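Local atomic coordinates of uncharacterized protein (PDB entry 4FS7), a protein that is of unknown function but, as an extracellular leucine-rich repeat protein, probably binds other proteins. Residues I122-M127 and T145-V150; E165-P170 and G185-I190; V323-P328 and S346-P351; E332-R337 and A359-G364. One frame throughout, in Å; residues are numbered along the deposited sequence. Where two conformers were deposited one is given.

Interaction 1 (I122-M127 and T145-V150)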
loop_
_atom_site.group_PDB
_atom_site.type_symbol
_atom_site.label_atom_id
_atom_site.label_comp_id
_atom_site.label_asym_id
_atom_site.label_seq_id
_atom_site.Cartn_x
_atom_site.Cartn_y
_atom_site.Cartn_z
ATOM N N ILE A 122 9.565 15.541 13.591
ATOM C CA ILE A 122 9.236 16.831 12.999
ATOM C C ILE A 122 7.895 17.276 13.513
ATOM O O ILE A 122 7.025 16.443 13.780
ATOM C CB ILE A 122 9.275 16.780 11.433
ATOM C CG1 ILE A 122 9.480 18.194 10.852
ATOM C CG2 ILE A 122 8.061 16.139 10.892
ATOM C CD1 ILE A 122 10.218 18.277 9.573
ATOM N N LEU A 123 7.744 18.587 13.652
ATOM C CA LEU A 123 6.481 19.197 13.965
ATOM C C LEU A 123 6.039 20.066 12.787
ATOM O O LEU A 123 6.711 21.025 12.392
ATOM C CB LEU A 123 6.590 20.038 15.235
ATOM C CG LEU A 123 6.909 19.241 16.496
ATOM C CD1 LEU A 123 7.156 20.148 17.695
ATOM C CD2 LEU A 123 5.804 18.200 16.825
ATOM N N LEU A 124 4.912 19.759 12.218
ATOM C CA LEU A 124 4.403 20.477 11.068
ATOM C C LEU A 124 3.647 21.730 11.512
ATOM O O LEU A 124 2.995 21.734 12.554
ATOM C CB LEU A 124 3.475 19.594 10.235
ATOM C CG LEU A 124 4.131 18.344 9.675
ATOM C CD1 LEU A 124 3.073 17.434 9.020
ATOM C CD2 LEU A 124 5.258 18.693 8.708
ATOM N N PRO A 125 3.745 22.815 10.727
ATOM C CA PRO A 125 2.985 24.034 11.038
ATOM C C PRO A 125 1.501 23.784 11.069
ATOM O O PRO A 125 0.978 23.100 10.194
ATOM C CB PRO A 125 3.311 24.973 9.867
ATOM C CG PRO A 125 4.463 24.410 9.203
ATOM C CD PRO A 125 4.540 22.977 9.503
ATOM N N LEU A 126 0.818 24.351 12.061
ATOM C CA LEU A 126 -0.610 24.108 12.180
ATOM C C LEU A 126 -1.406 24.574 10.996
ATOM O O LEU A 126 -2.496 24.040 10.776
ATOM C CB LEU A 126 -1.174 24.635 13.510
ATOM C CG LEU A 126 -0.845 23.719 14.689
ATOM C CD1 LEU A 126 -1.283 24.327 16.000
ATOM C CD2 LEU A 126 -1.529 22.362 14.517
HETATM N N MSE A 127 -0.918 25.573 10.250
HETATM C CA MSE A 127 -1.641 26.107 9.095
HETATM C C MSE A 127 -1.163 25.474 7.774
HETATM O O MSE A 127 -1.458 25.958 6.703
HETATM C CB MSE A 127 -1.561 27.625 9.070
HETATM C CG MSE A 127 -2.142 28.306 10.345
HETATM SE SE MSE A 127 -3.899 27.752 10.922
HETATM C CE MSE A 127 -4.473 28.173 9.214
ATOM N N THR A 145 1.930 13.904 13.361
ATOM C CA THR A 145 0.574 14.424 13.313
ATOM C C THR A 145 0.414 15.398 12.163
ATOM O O THR A 145 1.203 16.363 12.012
ATOM C CB THR A 145 0.213 15.065 14.664
ATOM O OG1 THR A 145 0.268 14.052 15.673
ATOM C CG2 THR A 145 -1.189 15.686 14.641
ATOM N N ILE A 146 -0.544 15.108 11.301
ATOM C CA ILE A 146 -0.819 15.937 10.111
ATOM C C ILE A 146 -1.900 16.938 10.468
ATOM O O ILE A 146 -2.972 16.544 10.871
ATOM C CB ILE A 146 -1.363 15.121 8.890
ATOM C CG1 ILE A 146 -0.489 13.905 8.562
ATOM C CG2 ILE A 146 -1.531 16.034 7.650
ATOM C CD1 ILE A 146 0.996 14.201 8.320
ATOM N N PRO A 147 -1.616 18.253 10.347
ATOM C CA PRO A 147 -2.593 19.272 10.685
ATOM C C PRO A 147 -3.927 19.114 9.932
ATOM O O PRO A 147 -3.953 18.648 8.774
ATOM C CB PRO A 147 -1.856 20.572 10.299
ATOM C CG PRO A 147 -0.449 20.290 10.489
ATOM C CD PRO A 147 -0.314 18.867 10.022
ATOM N N GLU A 148 -5.013 19.519 10.582
ATOM C CA GLU A 148 -6.375 19.303 10.085
ATOM C C GLU A 148 -6.627 19.914 8.728
ATOM O O GLU A 148 -7.467 19.461 7.983
ATOM C CB GLU A 148 -7.420 19.805 11.109
ATOM C CG GLU A 148 -7.609 21.323 11.223
ATOM C CD GLU A 148 -8.578 21.745 12.327
ATOM O OE1 GLU A 148 -9.776 21.331 12.305
ATOM O OE2 GLU A 148 -8.113 22.489 13.222
ATOM N N GLY A 149 -5.931 21.010 8.433
ATOM C CA GLY A 149 -6.105 21.705 7.189
ATOM C C GLY A 149 -5.342 21.212 5.995
ATOM O O GLY A 149 -5.461 21.810 4.936
ATOM N N VAL A 150 -4.531 20.165 6.172
ATOM C CA VAL A 150 -3.829 19.593 5.044
ATOM C C VAL A 150 -4.836 18.912 4.138
ATOM O O VAL A 150 -5.544 17.993 4.599
ATOM C CB VAL A 150 -2.718 18.650 5.493
ATOM C CG1 VAL A 150 -2.197 17.830 4.298
ATOM C CG2 VAL A 150 -1.625 19.434 6.175
HETATM O O HOH W 1 4.404 15.477 14.280
HETATM O O HOH W 2 3.192 17.695 13.324
HETATM O O HOH W 3 -3.697 22.886 8.662
#
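P147 sits at the centre of this contact. Its ring lies against L124 and against the two backbone carbonyls that follow L124. L124 holds CG beside its own backbone N and anti to its carbonyl carbon, chi1 -61°, on a CB that points at T145-V150. The leucine side chain and the proline ring cross at about a right angle. CD1 of L124 lies 3.8 Å from CD of P147. The same methyl meets CD1 of I146 at 3.9 Å. I146 points its CB away from I122-M127, but bends at chi1 -51° and again at chi2 -55°, and so brings CD1 back to the leucine. I131 touches both of these side chains. Farther along the ring, CG of P147 comes within 3.2 Å of P125 O, a close approach of carbon to a carbonyl oxygen. CB of P147 lies 3.6 Å from L126 O. P147 also opens a type I turn, closed by V150 N on P147 O. An alanine here would lack CG and CD, and with them the approach to P125 O, and would probably leave L124 packed less firmly. No direct hydrogen bond joins the two segments. One water donates a hydrogen bond to I122 O and accepts one from T145 N. A second accepts from L124 N and donates to T145 O at 2.7 Å. A third donates to L126 O and takes a weak bond from G149 N. Neighbouring coils of the repeat solenoid are thus joined here by carbon contacts and by water, which stands in for direct backbone pairing.

Interaction 2 (E165-P170 and G185-I190)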
loop_
_atom_site.group_PDB
_atom_site.type_symbol
_atom_site.label_atom_id
_atom_site.label_comp_id
_atom_site.label_asym_id
_atom_site.label_seq_id
_atom_site.Cartn_x
_atom_site.Cartn_y
_atom_site.Cartn_z
ATOM N N GLU A 165 5.345 4.482 13.881
ATOM C CA GLU A 165 4.410 3.726 14.664
ATOM C C GLU A 165 3.093 4.427 14.897
ATOM O O GLU A 165 2.120 3.796 15.307
ATOM C CB GLU A 165 5.019 3.382 16.036
ATOM C CG GLU A 165 6.263 2.492 15.998
ATOM C CD GLU A 165 6.752 2.079 17.377
ATOM O OE1 GLU A 165 5.926 1.810 18.267
ATOM O OE2 GLU A 165 7.971 1.988 17.546
ATOM N N TYR A 166 3.027 5.735 14.658
ATOM C CA TYR A 166 1.805 6.467 14.899
ATOM C C TYR A 166 1.687 7.526 13.832
ATOM O O TYR A 166 2.627 8.320 13.640
ATOM C CB TYR A 166 1.816 7.113 16.261
ATOM C CG TYR A 166 0.565 7.922 16.455
ATOM C CD1 TYR A 166 -0.653 7.290 16.726
ATOM C CD2 TYR A 166 0.565 9.313 16.268
ATOM C CE1 TYR A 166 -1.818 8.013 16.895
ATOM C CE2 TYR A 166 -0.614 10.044 16.422
ATOM C CZ TYR A 166 -1.793 9.398 16.732
ATOM O OH TYR A 166 -2.931 10.146 16.861
ATOM N N VAL A 167 0.543 7.591 13.147
ATOM C CA VAL A 167 0.241 8.704 12.242
ATOM C C VAL A 167 -1.196 9.156 12.411
ATOM O O VAL A 167 -2.084 8.331 12.464
ATOM C CB VAL A 167 0.567 8.354 10.765
ATOM C CG1 VAL A 167 -0.093 7.080 10.312
ATOM C CG2 VAL A 167 0.237 9.514 9.839
ATOM N N SER A 168 -1.397 10.462 12.558
ATOM C CA SER A 168 -2.711 11.077 12.592
ATOM C C SER A 168 -2.961 11.824 11.295
ATOM O O SER A 168 -2.394 12.897 11.089
ATOM C CB SER A 168 -2.818 11.998 13.798
ATOM O OG SER A 168 -4.101 12.626 13.790
ATOM N N LEU A 169 -3.782 11.274 10.418
ATOM C CA LEU A 169 -4.174 11.859 9.143
ATOM C C LEU A 169 -5.264 12.894 9.362
ATOM O O LEU A 169 -5.995 12.811 10.336
ATOM C CB LEU A 169 -4.675 10.780 8.184
ATOM C CG LEU A 169 -3.623 9.824 7.637
ATOM C CD1 LEU A 169 -4.269 8.596 7.021
ATOM C CD2 LEU A 169 -2.732 10.554 6.611
ATOM N N PRO A 170 -5.409 13.876 8.456
ATOM C CA PRO A 170 -6.510 14.823 8.594
ATOM C C PRO A 170 -7.834 14.075 8.469
ATOM O O PRO A 170 -8.046 13.292 7.533
ATOM C CB PRO A 170 -6.299 15.778 7.406
ATOM C CG PRO A 170 -4.870 15.611 7.026
ATOM C CD PRO A 170 -4.578 14.169 7.278
ATOM N N GLY A 185 7.249 -0.635 8.020
ATOM C CA GLY A 185 7.200 -1.956 8.615
ATOM C C GLY A 185 7.054 -2.024 10.119
ATOM O O GLY A 185 6.968 -3.129 10.657
ATOM N N LYS A 186 6.981 -0.883 10.794
ATOM C CA LYS A 186 6.706 -0.805 12.236
ATOM C C LYS A 186 5.311 -0.271 12.566
ATOM O O LYS A 186 4.918 -0.180 13.726
ATOM C CB LYS A 186 7.774 0.065 12.937
ATOM C CG LYS A 186 9.090 -0.627 13.162
ATOM C CD LYS A 186 8.949 -2.079 13.627
ATOM C CE LYS A 186 10.311 -2.793 13.813
ATOM N NZ LYS A 186 11.376 -2.556 12.758
ATOM N N LEU A 187 4.542 0.090 11.545
ATOM C CA LEU A 187 3.209 0.658 11.733
ATOM C C LEU A 187 2.237 -0.492 12.061
ATOM O O LEU A 187 1.918 -1.290 11.205
ATOM C CB LEU A 187 2.779 1.436 10.483
ATOM C CG LEU A 187 1.486 2.231 10.582
ATOM C CD1 LEU A 187 1.600 3.362 11.623
ATOM C CD2 LEU A 187 1.149 2.787 9.226
ATOM N N LYS A 188 1.786 -0.578 13.304
ATOM C CA LYS A 188 0.869 -1.650 13.739
ATOM C C LYS A 188 -0.595 -1.309 13.584
ATOM O O LYS A 188 -1.431 -2.207 13.470
ATOM C CB LYS A 188 1.179 -2.028 15.186
ATOM C CG LYS A 188 0.465 -3.231 15.735
ATOM C CD LYS A 188 0.883 -3.570 17.172
ATOM C CE LYS A 188 2.336 -3.316 17.515
ATOM N NZ LYS A 188 3.324 -4.228 16.830
ATOM N N SER A 189 -0.901 -0.012 13.623
ATOM C CA SER A 189 -2.264 0.468 13.611
ATOM C C SER A 189 -2.361 1.779 12.843
ATOM O O SER A 189 -1.401 2.543 12.799
ATOM C CB SER A 189 -2.711 0.759 15.043
ATOM O OG SER A 189 -2.413 -0.290 15.947
ATOM N N ILE A 190 -3.546 2.065 12.340
ATOM C CA ILE A 190 -3.849 3.388 11.832
ATOM C C ILE A 190 -5.329 3.630 11.967
ATOM O O ILE A 190 -6.153 2.739 11.690
ATOM C CB ILE A 190 -3.366 3.593 10.362
ATOM C CG1 ILE A 190 -3.421 5.074 9.977
ATOM C CG2 ILE A 190 -4.088 2.703 9.407
ATOM C CD1 ILE A 190 -2.690 5.403 8.693
HETATM O O HOH W 4 1.989 1.093 15.631
HETATM O O HOH W 5 -1.158 5.199 13.665
#
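I190 and V167 cross obliquely, and this crossing is the tightest point of the contact. I190 is stretched out, with CG1 anti to its backbone N (chi1 -167°) and CD1 at the far tip. V167 has CG1 tucked between its own N and C, chi1 53°. That methyl meets CD1 of I190 at 3.5 Å, closer than usual for two carbons. L169 also crosses I190 obliquely, and its CD1 lies 3.9 Å from the same isoleucine tip. One methyl of I190 therefore serves both V167 and L169. L187 holds CG anti to its backbone N, chi1 -173°. This turn and the one at the next bond bring CD1 to the backbone of the other segment, 3.7 Å from E165 O. At the outer end E165 and K186 start out alongside each other, in the same direction. CG of E165 is 4.2 Å from CB of K186. The lysine then bends and leads away. Two waters bridge the backbones by hydrogen bonds. One donates to E165 O and accepts from K188 N; the other accepts from V167 N and donates to S189 O at 2.8 Å. The segments belong to successive coils of the helix-free BspA-type leucine-rich repeat solenoid. Strand 166-168 pairs in parallel with strand 143-145, where I144 packs on V167. The 185-190 segment runs in the loop between strands 175-176 and 198-199, with M213 against I190 and N212 ND2 hydrogen-bonded to S189 OG.

Interaction 3 (V323-P328 and S346-P351)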
loop_
_atom_site.group_PDB
_atom_site.type_symbol
_atom_site.label_atom_id
_atom_site.label_comp_id
_atom_site.label_asym_id
_atom_site.label_seq_id
_atom_site.Cartn_x
_atom_site.Cartn_y
_atom_site.Cartn_z
ATOM N N VAL A 323 -8.865 -30.428 1.049
ATOM C CA VAL A 323 -9.321 -31.815 0.913
ATOM C C VAL A 323 -10.696 -31.876 0.292
ATOM O O VAL A 323 -11.007 -32.780 -0.516
ATOM C CB VAL A 323 -9.330 -32.491 2.312
ATOM C CG1 VAL A 323 -10.118 -33.835 2.233
ATOM C CG2 VAL A 323 -7.935 -32.731 2.737
ATOM N N SER A 324 -11.565 -30.955 0.670
ATOM C CA SER A 324 -12.977 -30.928 0.224
ATOM C C SER A 324 -13.354 -29.545 -0.249
ATOM O O SER A 324 -12.979 -28.543 0.391
ATOM C CB SER A 324 -13.925 -31.304 1.371
ATOM O OG SER A 324 -13.546 -32.543 1.955
ATOM N N ILE A 325 -14.173 -29.491 -1.284
ATOM C CA ILE A 325 -14.855 -28.269 -1.637
ATOM C C ILE A 325 -16.227 -28.593 -2.245
ATOM O O ILE A 325 -16.369 -29.500 -3.091
ATOM C CB ILE A 325 -14.011 -27.348 -2.512
ATOM C CG1 ILE A 325 -14.618 -25.932 -2.619
ATOM C CG2 ILE A 325 -13.800 -28.008 -3.913
ATOM C CD1 ILE A 325 -13.724 -24.928 -3.380
ATOM N N ASP A 326 -17.224 -27.913 -1.702
ATOM C CA ASP A 326 -18.609 -28.024 -2.159
ATOM C C ASP A 326 -18.843 -26.917 -3.145
ATOM O O ASP A 326 -18.862 -25.737 -2.788
ATOM C CB ASP A 326 -19.535 -27.970 -0.943
ATOM C CG ASP A 326 -21.017 -28.074 -1.283
ATOM O OD1 ASP A 326 -21.361 -28.634 -2.323
ATOM O OD2 ASP A 326 -21.832 -27.610 -0.450
ATOM N N LEU A 327 -18.979 -27.275 -4.406
ATOM C CA LEU A 327 -19.290 -26.308 -5.469
ATOM C C LEU A 327 -20.784 -26.066 -5.418
ATOM O O LEU A 327 -21.567 -27.025 -5.412
ATOM C CB LEU A 327 -18.882 -26.833 -6.834
ATOM C CG LEU A 327 -17.370 -27.027 -7.037
ATOM C CD1 LEU A 327 -17.123 -27.369 -8.517
ATOM C CD2 LEU A 327 -16.558 -25.832 -6.567
ATOM N N PRO A 328 -21.200 -24.804 -5.378
ATOM C CA PRO A 328 -22.616 -24.551 -5.194
ATOM C C PRO A 328 -23.422 -24.807 -6.451
ATOM O O PRO A 328 -22.897 -24.962 -7.580
ATOM C CB PRO A 328 -22.662 -23.076 -4.762
ATOM C CG PRO A 328 -21.436 -22.492 -5.345
ATOM C CD PRO A 328 -20.398 -23.581 -5.231
ATOM N N SER A 346 -9.812 -34.465 -2.421
ATOM C CA SER A 346 -10.436 -35.785 -2.478
ATOM C C SER A 346 -11.923 -35.714 -2.759
ATOM O O SER A 346 -12.470 -36.618 -3.374
ATOM C CB SER A 346 -10.221 -36.509 -1.146
ATOM O OG SER A 346 -10.893 -37.759 -1.139
ATOM N N ASN A 347 -12.585 -34.690 -2.270
ATOM C CA ASN A 347 -14.037 -34.553 -2.311
ATOM C C ASN A 347 -14.443 -33.287 -3.022
ATOM O O ASN A 347 -14.254 -32.205 -2.478
ATOM C CB ASN A 347 -14.612 -34.534 -0.896
ATOM C CG ASN A 347 -14.080 -35.638 -0.067
ATOM O OD1 ASN A 347 -14.274 -36.811 -0.416
ATOM N ND2 ASN A 347 -13.412 -35.306 1.045
ATOM N N ILE A 348 -14.996 -33.425 -4.215
ATOM C CA ILE A 348 -15.517 -32.317 -4.985
ATOM C C ILE A 348 -16.687 -32.832 -5.791
ATOM O O ILE A 348 -16.614 -33.907 -6.383
ATOM C CB ILE A 348 -14.422 -31.626 -5.833
ATOM C CG1 ILE A 348 -15.013 -30.393 -6.525
ATOM C CG2 ILE A 348 -13.768 -32.622 -6.825
ATOM C CD1 ILE A 348 -13.927 -29.496 -7.177
ATOM N N ASN A 349 -17.750 -32.048 -5.794
ATOM C CA ASN A 349 -18.928 -32.313 -6.590
ATOM C C ASN A 349 -18.989 -31.473 -7.846
ATOM O O ASN A 349 -18.403 -30.378 -7.896
ATOM C CB ASN A 349 -20.193 -32.025 -5.774
ATOM C CG ASN A 349 -20.276 -30.580 -5.345
ATOM O OD1 ASN A 349 -19.357 -30.047 -4.730
ATOM N ND2 ASN A 349 -21.351 -29.925 -5.702
ATOM N N PHE A 350 -19.723 -31.967 -8.835
ATOM C CA PHE A 350 -19.871 -31.318 -10.113
ATOM C C PHE A 350 -21.339 -31.083 -10.390
ATOM O O PHE A 350 -22.046 -31.967 -10.903
ATOM C CB PHE A 350 -19.203 -32.172 -11.170
ATOM C CG PHE A 350 -17.736 -32.238 -10.959
ATOM C CD1 PHE A 350 -16.910 -31.213 -11.401
ATOM C CD2 PHE A 350 -17.150 -33.250 -10.244
ATOM C CE1 PHE A 350 -15.557 -31.268 -11.146
ATOM C CE2 PHE A 350 -15.764 -33.303 -9.993
ATOM C CZ PHE A 350 -14.969 -32.279 -10.459
ATOM N N PRO A 351 -21.821 -29.891 -10.067
ATOM C CA PRO A 351 -23.238 -29.664 -10.246
ATOM C C PRO A 351 -23.685 -29.715 -11.707
ATOM O O PRO A 351 -22.906 -29.439 -12.581
ATOM C CB PRO A 351 -23.431 -28.273 -9.652
ATOM C CG PRO A 351 -22.351 -28.151 -8.641
ATOM C CD PRO A 351 -21.193 -28.869 -9.222
#
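Two neighbouring coils of a BspA-type leucine-rich repeat solenoid run parallel here, with S324 paired to N347. V323 O accepts two hydrogen bonds, one on a lone pair from S346 N at 2.8 Å and one nearly along the C=O axis from N347 N. I325 N hydrogen-bonds to N347 O at 3.0 Å. The more open side carries S324 and N347. There the amide ND2 of N347 donates a hydrogen bond to S324 OG at 2.9 Å, nearly in the amide plane. The packed side carries I325 and I348, which run alongside each other with their tips in the same direction. CG2 of I325 meets CD1 of I348 at 3.6 Å, and L327 crosses I348 obliquely. N349 has its CG wedged between backbone N and C, chi1 61°. Its amide then grips the backbone of L327 twice: OD1 accepts from L327 N at 2.8 Å, and ND2 donates to L327 O at 2.9 Å. An alanine here would lose both bonds and would probably leave the two coils less firmly joined at this point. N349 O is buried without a polar partner, and L327 CD1 lies 3.3 Å from it.

Interaction 4 (E332-R337 and A359-G364); sequences EEIGKR and ANAFQG
R337, A359 and A361 have the most surface buried in this contact. R337 and A359 are joined by a hydrogen bond from R337 N to A359 O, 2.9 Å long and bent to 143° at the hydrogen. The donor stands above the carbonyl plane, not on a lone pair. R337 has a positive phi of 57°, and so does N360 next to A359. CA of R337 also makes a CA-H...O contact with N360 O. The arginine CB points away from A359-G364, and the side chain bends at chi3. Its NE forms a salt bridge with E317. K336 lays CG 3.4 Å from A359 O, and the rest of the lysine extends away. A361 fills the inner side. Its CB lies 3.6 Å from G335 O and 4.0 Å from CG2 of I334. CD1 of I334 comes to the edge of the F362 ring, 4.3 Å from CZ. That ring also stacks on F384. A type I turn, closed by Q363 N on N360 O, carries A361 and F362. A short strand that ends in a turn set against the turn of the next coil, above a core of aliphatic and phenylalanine side chains, belongs to the BspA-type leucine-rich repeat solenoid.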
loop_
_atom_site.group_PDB
_atom_site.type_symbol
_atom_site.label_atom_id
_atom_site.label_comp_id
_atom_site.label_asym_id
_atom_site.label_seq_id
_atom_site.Cartn_x
_atom_site.Cartn_y
_atom_site.Cartn_z
ATOM N N GLU A 332 -21.268 -22.601 -13.186
ATOM C CA GLU A 332 -21.308 -22.830 -14.630
ATOM C C GLU A 332 -19.973 -23.237 -15.246
ATOM O O GLU A 332 -19.965 -23.958 -16.241
ATOM C CB GLU A 332 -21.788 -21.576 -15.356
ATOM C CG GLU A 332 -23.227 -21.163 -14.958
ATOM C CD GLU A 332 -23.799 -20.020 -15.769
ATOM O OE1 GLU A 332 -23.310 -19.703 -16.885
ATOM O OE2 GLU A 332 -24.802 -19.461 -15.273
ATOM N N GLU A 333 -18.872 -22.724 -14.737
ATOM C CA GLU A 333 -17.550 -22.924 -15.344
ATOM C C GLU A 333 -16.496 -23.073 -14.273
ATOM O O GLU A 333 -16.517 -22.320 -13.278
ATOM C CB GLU A 333 -17.151 -21.733 -16.240
ATOM C CG GLU A 333 -18.206 -21.372 -17.300
ATOM C CD GLU A 333 -17.839 -20.203 -18.215
ATOM O OE1 GLU A 333 -16.656 -19.799 -18.285
ATOM O OE2 GLU A 333 -18.756 -19.676 -18.884
ATOM N N ILE A 334 -15.575 -23.999 -14.520
ATOM C CA ILE A 334 -14.341 -24.148 -13.779
ATOM C C ILE A 334 -13.210 -23.865 -14.760
ATOM O O ILE A 334 -13.171 -24.477 -15.817
ATOM C CB ILE A 334 -14.171 -25.644 -13.204
ATOM C CG1 ILE A 334 -15.266 -25.936 -12.159
ATOM C CG2 ILE A 334 -12.786 -25.872 -12.628
ATOM C CD1 ILE A 334 -15.405 -27.443 -11.766
ATOM N N GLY A 335 -12.334 -22.922 -14.445
ATOM C CA GLY A 335 -11.310 -22.492 -15.361
ATOM C C GLY A 335 -10.118 -23.387 -15.545
ATOM O O GLY A 335 -9.955 -24.435 -14.923
ATOM N N LYS A 336 -9.293 -23.002 -16.517
ATOM C CA LYS A 336 -8.026 -23.682 -16.777
ATOM C C LYS A 336 -7.201 -23.745 -15.497
ATOM O O LYS A 336 -7.057 -22.727 -14.804
ATOM C CB LYS A 336 -7.275 -22.905 -17.872
ATOM C CG LYS A 336 -5.877 -23.401 -18.147
ATOM C CD LYS A 336 -5.220 -22.704 -19.344
ATOM C CE LYS A 336 -3.862 -23.279 -19.654
ATOM N NZ LYS A 336 -3.276 -22.653 -20.865
ATOM N N ARG A 337 -6.678 -24.913 -15.150
ATOM C CA ARG A 337 -5.778 -25.090 -14.003
ATOM C C ARG A 337 -6.417 -24.607 -12.705
ATOM O O ARG A 337 -5.713 -24.363 -11.739
ATOM C CB ARG A 337 -4.456 -24.388 -14.257
ATOM C CG ARG A 337 -3.597 -25.107 -15.290
ATOM C CD ARG A 337 -2.389 -24.289 -15.795
ATOM N NE ARG A 337 -1.504 -23.884 -14.707
ATOM C CZ ARG A 337 -0.303 -23.359 -14.925
ATOM N NH1 ARG A 337 0.141 -23.168 -16.160
ATOM N NH2 ARG A 337 0.443 -22.961 -13.910
ATOM N N ALA A 359 -8.692 -26.461 -19.224
ATOM C CA ALA A 359 -7.596 -27.373 -19.466
ATOM C C ALA A 359 -6.845 -27.622 -18.175
ATOM O O ALA A 359 -6.454 -26.693 -17.447
ATOM C CB ALA A 359 -6.660 -26.855 -20.550
ATOM N N ASN A 360 -6.594 -28.890 -17.881
ATOM C CA ASN A 360 -5.782 -29.261 -16.754
ATOM C C ASN A 360 -6.292 -28.710 -15.419
ATOM O O ASN A 360 -5.526 -28.543 -14.480
ATOM C CB ASN A 360 -4.310 -28.905 -17.015
ATOM C CG ASN A 360 -3.708 -29.813 -18.031
ATOM O OD1 ASN A 360 -3.922 -31.034 -17.973
ATOM N ND2 ASN A 360 -2.912 -29.262 -18.917
ATOM N N ALA A 361 -7.625 -28.571 -15.316
ATOM C CA ALA A 361 -8.213 -28.071 -14.086
ATOM C C ALA A 361 -7.841 -28.891 -12.859
ATOM O O ALA A 361 -7.762 -28.371 -11.765
ATOM C CB ALA A 361 -9.707 -27.939 -14.228
ATOM N N PHE A 362 -7.687 -30.221 -13.059
ATOM C CA PHE A 362 -7.387 -31.121 -11.968
ATOM C C PHE A 362 -6.075 -31.854 -12.157
ATOM O O PHE A 362 -5.835 -32.879 -11.555
ATOM C CB PHE A 362 -8.586 -32.091 -11.749
ATOM C CG PHE A 362 -9.814 -31.384 -11.343
ATOM C CD1 PHE A 362 -9.992 -30.978 -10.039
ATOM C CD2 PHE A 362 -10.765 -31.020 -12.289
ATOM C CE1 PHE A 362 -11.105 -30.265 -9.686
ATOM C CE2 PHE A 362 -11.886 -30.282 -11.912
ATOM C CZ PHE A 362 -12.056 -29.916 -10.607
ATOM N N GLN A 363 -5.195 -31.288 -12.981
ATOM C CA GLN A 363 -3.866 -31.835 -13.124
ATOM C C GLN A 363 -3.153 -31.801 -11.774
ATOM O O GLN A 363 -3.266 -30.820 -11.030
ATOM C CB GLN A 363 -3.106 -31.023 -14.150
ATOM C CG GLN A 363 -1.685 -31.497 -14.378
ATOM C CD GLN A 363 -1.040 -30.685 -15.455
ATOM O OE1 GLN A 363 -0.971 -29.475 -15.381
ATOM N NE2 GLN A 363 -0.581 -31.364 -16.491
ATOM N N GLY A 364 -2.462 -32.881 -11.421
ATOM C CA GLY A 364 -1.786 -32.989 -10.168
ATOM C C GLY A 364 -2.663 -33.319 -8.975
ATOM O O GLY A 364 -2.122 -33.413 -7.872
#

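Overall arrangement
The four interactions form two pairs along one elongated, helix-free solenoid. Interactions 1 and 2 come first in the chain, with centres 15 Å apart. They meet where I146 N probably bonds to S168 O and where P170 packs on I146. Interactions 3 and 4 have centres 13 Å apart, and their segments alternate along the chain. Strands 324-325, 333-334 and 347-348 follow in order, and L327, I334, F350 and F362 share one core. The centres of interactions 2 and 3 are 42 Å apart. Interactions 1 and 3 lie on opposite sides of the chain's centre. Such coil-to-coil contacts build a long surface, consistent with protein binding.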